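Local atomic coordinates of putative PAS/PAC sensor protein (Nakamurella multipartita DSM 44233, PDB entry 6HMJ), a protein that senses blue light through a flavin-binding light-oxygen-voltage (LOV) module and probably couples this to RNA binding and translational regulation. Residues L330-N335 with T341-Y346. Sequence-based numbering, arbitrary orientation.
Sequences LSPVRN and THYIGY. With FMN (flavin mononucleotide), chain E.
Pro-332 lays its CB over one face of the Tyr-343 ring, 3.9 Å from the ring centroid and 24° off the normal, a CH-pi contact in which the CB and CA edge of the proline lies over the flat aromatic face. The phenol OH is hydrogen-bonded to the backbone carbonyl of Asp-308. Beside this pair, Leu-330 brings CB to Tyr-343 CD2 (3.9 Å), while CG, anti to the carbonyl carbon (chi1 -73°), carries CD2 to the dimethylbenzene end of the flavin. Gly-345, paired with Leu-330, has no side chain, and the flavin methyl lies against its bare backbone (Gly-345 N to FMN C7M 3.5 Å). Leu-330, Tyr-343 and Gly-345 belong to the flavin pocket, and Pro-332 shares their face of an antiparallel hairpin in the PAS-fold sheet of a LOV domain. Ser-331 and Ile-344 exchange two nearly straight backbone bonds (Ile-344 N to Ser-331 O 2.9 Å), and a classic beta bulge sets both Thr-341 and His-342 against Val-333. On the other face, branched Val-333 and Ile-344 suit the extended chain, and Val-333 CG2 meets Ile-344 CD1 at 3.6 Å. Small Ser-331 fits next to the edge of the Tyr-346 ring, its CB 4.1 Å from Tyr-346 CE1, and its hydroxyl hydrogen-bonds to Asp-244 of the second subunit, which packs against this face.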
loop_
_atom_site.group_PDB
_atom_site.type_symbol
_atom_site.label_atom_id
_atom_site.label_comp_id
_atom_site.label_asym_id
_atom_site.label_seq_id
_atom_site.Cartn_x
_atom_site.Cartn_y
_atom_site.Cartn_z
ATOM N N LEU A 330 14.439 -10.654 35.555
ATOM C CA LEU A 330 15.322 -11.354 36.479
ATOM C C LEU A 330 14.679 -11.332 37.858
ATOM O O LEU A 330 14.462 -10.256 38.427
ATOM C CB LEU A 330 16.707 -10.710 36.521
ATOM C CG LEU A 330 17.607 -10.937 35.305
ATOM C CD1 LEU A 330 18.821 -10.030 35.380
ATOM C CD2 LEU A 330 18.034 -12.387 35.194
ATOM N N SER A 331 14.380 -12.515 38.389
ATOM C CA SER A 331 13.708 -12.644 39.674
ATOM C C SER A 331 14.615 -13.389 40.642
ATOM O O SER A 331 15.012 -14.531 40.352
ATOM C CB SER A 331 12.377 -13.383 39.506
ATOM O OG SER A 331 11.558 -13.211 40.647
ATOM N N PRO A 332 14.993 -12.802 41.777
ATOM C CA PRO A 332 15.877 -13.510 42.708
ATOM C C PRO A 332 15.115 -14.510 43.563
ATOM O O PRO A 332 13.955 -14.302 43.928
ATOM C CB PRO A 332 16.458 -12.379 43.567
ATOM C CG PRO A 332 15.396 -11.338 43.564
ATOM C CD PRO A 332 14.748 -11.411 42.203
ATOM N N VAL A 333 15.797 -15.603 43.889
ATOM C CA VAL A 333 15.248 -16.663 44.731
ATOM C C VAL A 333 16.112 -16.737 45.982
ATOM O O VAL A 333 17.325 -16.960 45.889
ATOM C CB VAL A 333 15.216 -18.016 44.003
ATOM C CG1 VAL A 333 14.603 -19.079 44.895
ATOM C CG2 VAL A 333 14.460 -17.898 42.685
ATOM N N ARG A 334 15.494 -16.567 47.145
ATOM C CA ARG A 334 16.214 -16.531 48.409
ATOM C C ARG A 334 15.882 -17.791 49.196
ATOM O O ARG A 334 14.727 -18.228 49.226
ATOM C CB ARG A 334 15.823 -15.286 49.210
ATOM C CG ARG A 334 16.003 -13.993 48.424
ATOM C CD ARG A 334 15.704 -12.742 49.242
ATOM N NE ARG A 334 15.927 -11.530 48.452
ATOM C CZ ARG A 334 17.021 -10.773 48.480
ATOM N NH1 ARG A 334 18.041 -11.072 49.275
ATOM N NH2 ARG A 334 17.087 -9.698 47.702
ATOM N N ASN A 335 16.892 -18.377 49.833
ATOM C CA ASN A 335 16.695 -19.610 50.582
ATOM C C ASN A 335 16.077 -19.282 51.942
ATOM O O ASN A 335 15.626 -18.161 52.193
ATOM C CB ASN A 335 18.014 -20.373 50.709
ATOM C CG ASN A 335 19.067 -19.607 51.486
ATOM O OD1 ASN A 335 18.788 -18.564 52.078
ATOM N ND2 ASN A 335 20.290 -20.128 51.491
ATOM N N THR A 341 20.330 -17.493 46.361
ATOM C CA THR A 341 21.096 -18.621 45.848
ATOM C C THR A 341 20.942 -18.811 44.344
ATOM O O THR A 341 21.896 -19.249 43.694
ATOM C CB THR A 341 20.708 -19.908 46.587
ATOM O OG1 THR A 341 19.407 -20.341 46.180
ATOM C CG2 THR A 341 20.700 -19.685 48.084
ATOM N N HIS A 342 19.784 -18.480 43.770
ATOM C CA HIS A 342 19.572 -18.578 42.332
ATOM C C HIS A 342 18.890 -17.315 41.811
ATOM O O HIS A 342 18.455 -16.447 42.573
ATOM C CB HIS A 342 18.719 -19.798 41.944
ATOM C CG HIS A 342 19.355 -21.117 42.251
ATOM N ND1 HIS A 342 19.476 -21.606 43.534
ATOM C CD2 HIS A 342 19.904 -22.052 41.440
ATOM C CE1 HIS A 342 20.065 -22.787 43.500
ATOM N NE2 HIS A 342 20.338 -23.079 42.240
ATOM N N TYR A 343 18.821 -17.228 40.483
ATOM C CA TYR A 343 18.056 -16.214 39.769
ATOM C C TYR A 343 17.274 -16.912 38.668
ATOM O O TYR A 343 17.783 -17.838 38.030
ATOM C CB TYR A 343 18.962 -15.134 39.149
ATOM C CG TYR A 343 18.961 -13.801 39.874
ATOM C CD1 TYR A 343 19.838 -13.556 40.921
ATOM C CD2 TYR A 343 18.092 -12.786 39.499
ATOM C CE1 TYR A 343 19.844 -12.342 41.578
ATOM C CE2 TYR A 343 18.091 -11.569 40.151
ATOM C CZ TYR A 343 18.972 -11.353 41.190
ATOM O OH TYR A 343 18.982 -10.146 41.851
ATOM N N ILE A 344 16.038 -16.477 38.450
ATOM C CA ILE A 344 15.210 -16.992 37.367
ATOM C C ILE A 344 15.149 -15.937 36.273
ATOM O O ILE A 344 15.036 -14.738 36.557
ATOM C CB ILE A 344 13.794 -17.365 37.846
ATOM C CG1 ILE A 344 13.865 -18.256 39.086
ATOM C CG2 ILE A 344 13.033 -18.075 36.726
ATOM C CD1 ILE A 344 12.517 -18.538 39.707
ATOM N N GLY A 345 15.241 -16.384 35.029
ATOM C CA GLY A 345 15.160 -15.498 33.876
ATOM C C GLY A 345 14.047 -15.943 32.946
ATOM O O GLY A 345 13.900 -17.135 32.673
ATOM N N TYR A 346 13.271 -14.976 32.463
ATOM C CA TYR A 346 12.144 -15.226 31.564
ATOM C C TYR A 346 12.373 -14.415 30.293
ATOM O O TYR A 346 12.004 -13.241 30.226
ATOM C CB TYR A 346 10.812 -14.855 32.224
ATOM C CG TYR A 346 10.671 -15.344 33.644
ATOM C CD1 TYR A 346 11.231 -14.637 34.699
ATOM C CD2 TYR A 346 9.976 -16.512 33.933
ATOM C CE1 TYR A 346 11.108 -15.078 35.999
ATOM C CE2 TYR A 346 9.845 -16.962 35.231
ATOM C CZ TYR A 346 10.415 -16.242 36.260
ATOM O OH TYR A 346 10.290 -16.684 37.558
HETATM N N1 FMN E . 21.828 -11.669 29.368
HETATM C C2 FMN E . 21.437 -11.611 28.076
HETATM O O2 FMN E . 22.028 -10.831 27.298
HETATM N N3 FMN E . 20.432 -12.359 27.591
HETATM C C4 FMN E . 19.742 -13.218 28.347
HETATM O O4 FMN E . 18.814 -13.897 27.860
HETATM C C4A FMN E . 20.107 -13.344 29.773
HETATM N N5 FMN E . 19.464 -14.187 30.603
HETATM C C5A FMN E . 19.824 -14.278 31.904
HETATM C C6 FMN E . 19.133 -15.156 32.733
HETATM C C7 FMN E . 19.480 -15.276 34.071
HETATM C C7M FMN E . 18.722 -16.236 34.949
HETATM C C8 FMN E . 20.589 -14.452 34.620
HETATM C C8M FMN E . 20.995 -14.546 36.068
HETATM C C9 FMN E . 21.275 -13.572 33.798
HETATM C C9A FMN E . 20.940 -13.447 32.452
HETATM N N10 FMN E . 21.626 -12.558 31.585
HETATM C C10 FMN E . 21.218 -12.492 30.245
HETATM C "C1'" FMN E . 22.725 -11.685 32.012
HETATM C "C2'" FMN E . 24.065 -12.334 31.731
HETATM O "O2'" FMN E . 23.999 -13.748 31.932
HETATM C "C3'" FMN E . 25.106 -11.737 32.659
HETATM O "O3'" FMN E . 24.702 -11.967 34.018
HETATM C "C4'" FMN E . 25.292 -10.240 32.469
HETATM O "O4'" FMN E . 25.661 -9.954 31.120
HETATM C "C5'" FMN E . 26.359 -9.809 33.465
HETATM O "O5'" FMN E . 27.370 -9.020 32.854
HETATM P P FMN E . 28.782 -9.696 32.497
HETATM O O1P FMN E . 29.532 -8.553 31.864
HETATM O O2P FMN E . 29.314 -10.145 33.838
HETATM O O3P FMN E . 28.447 -10.857 31.593
#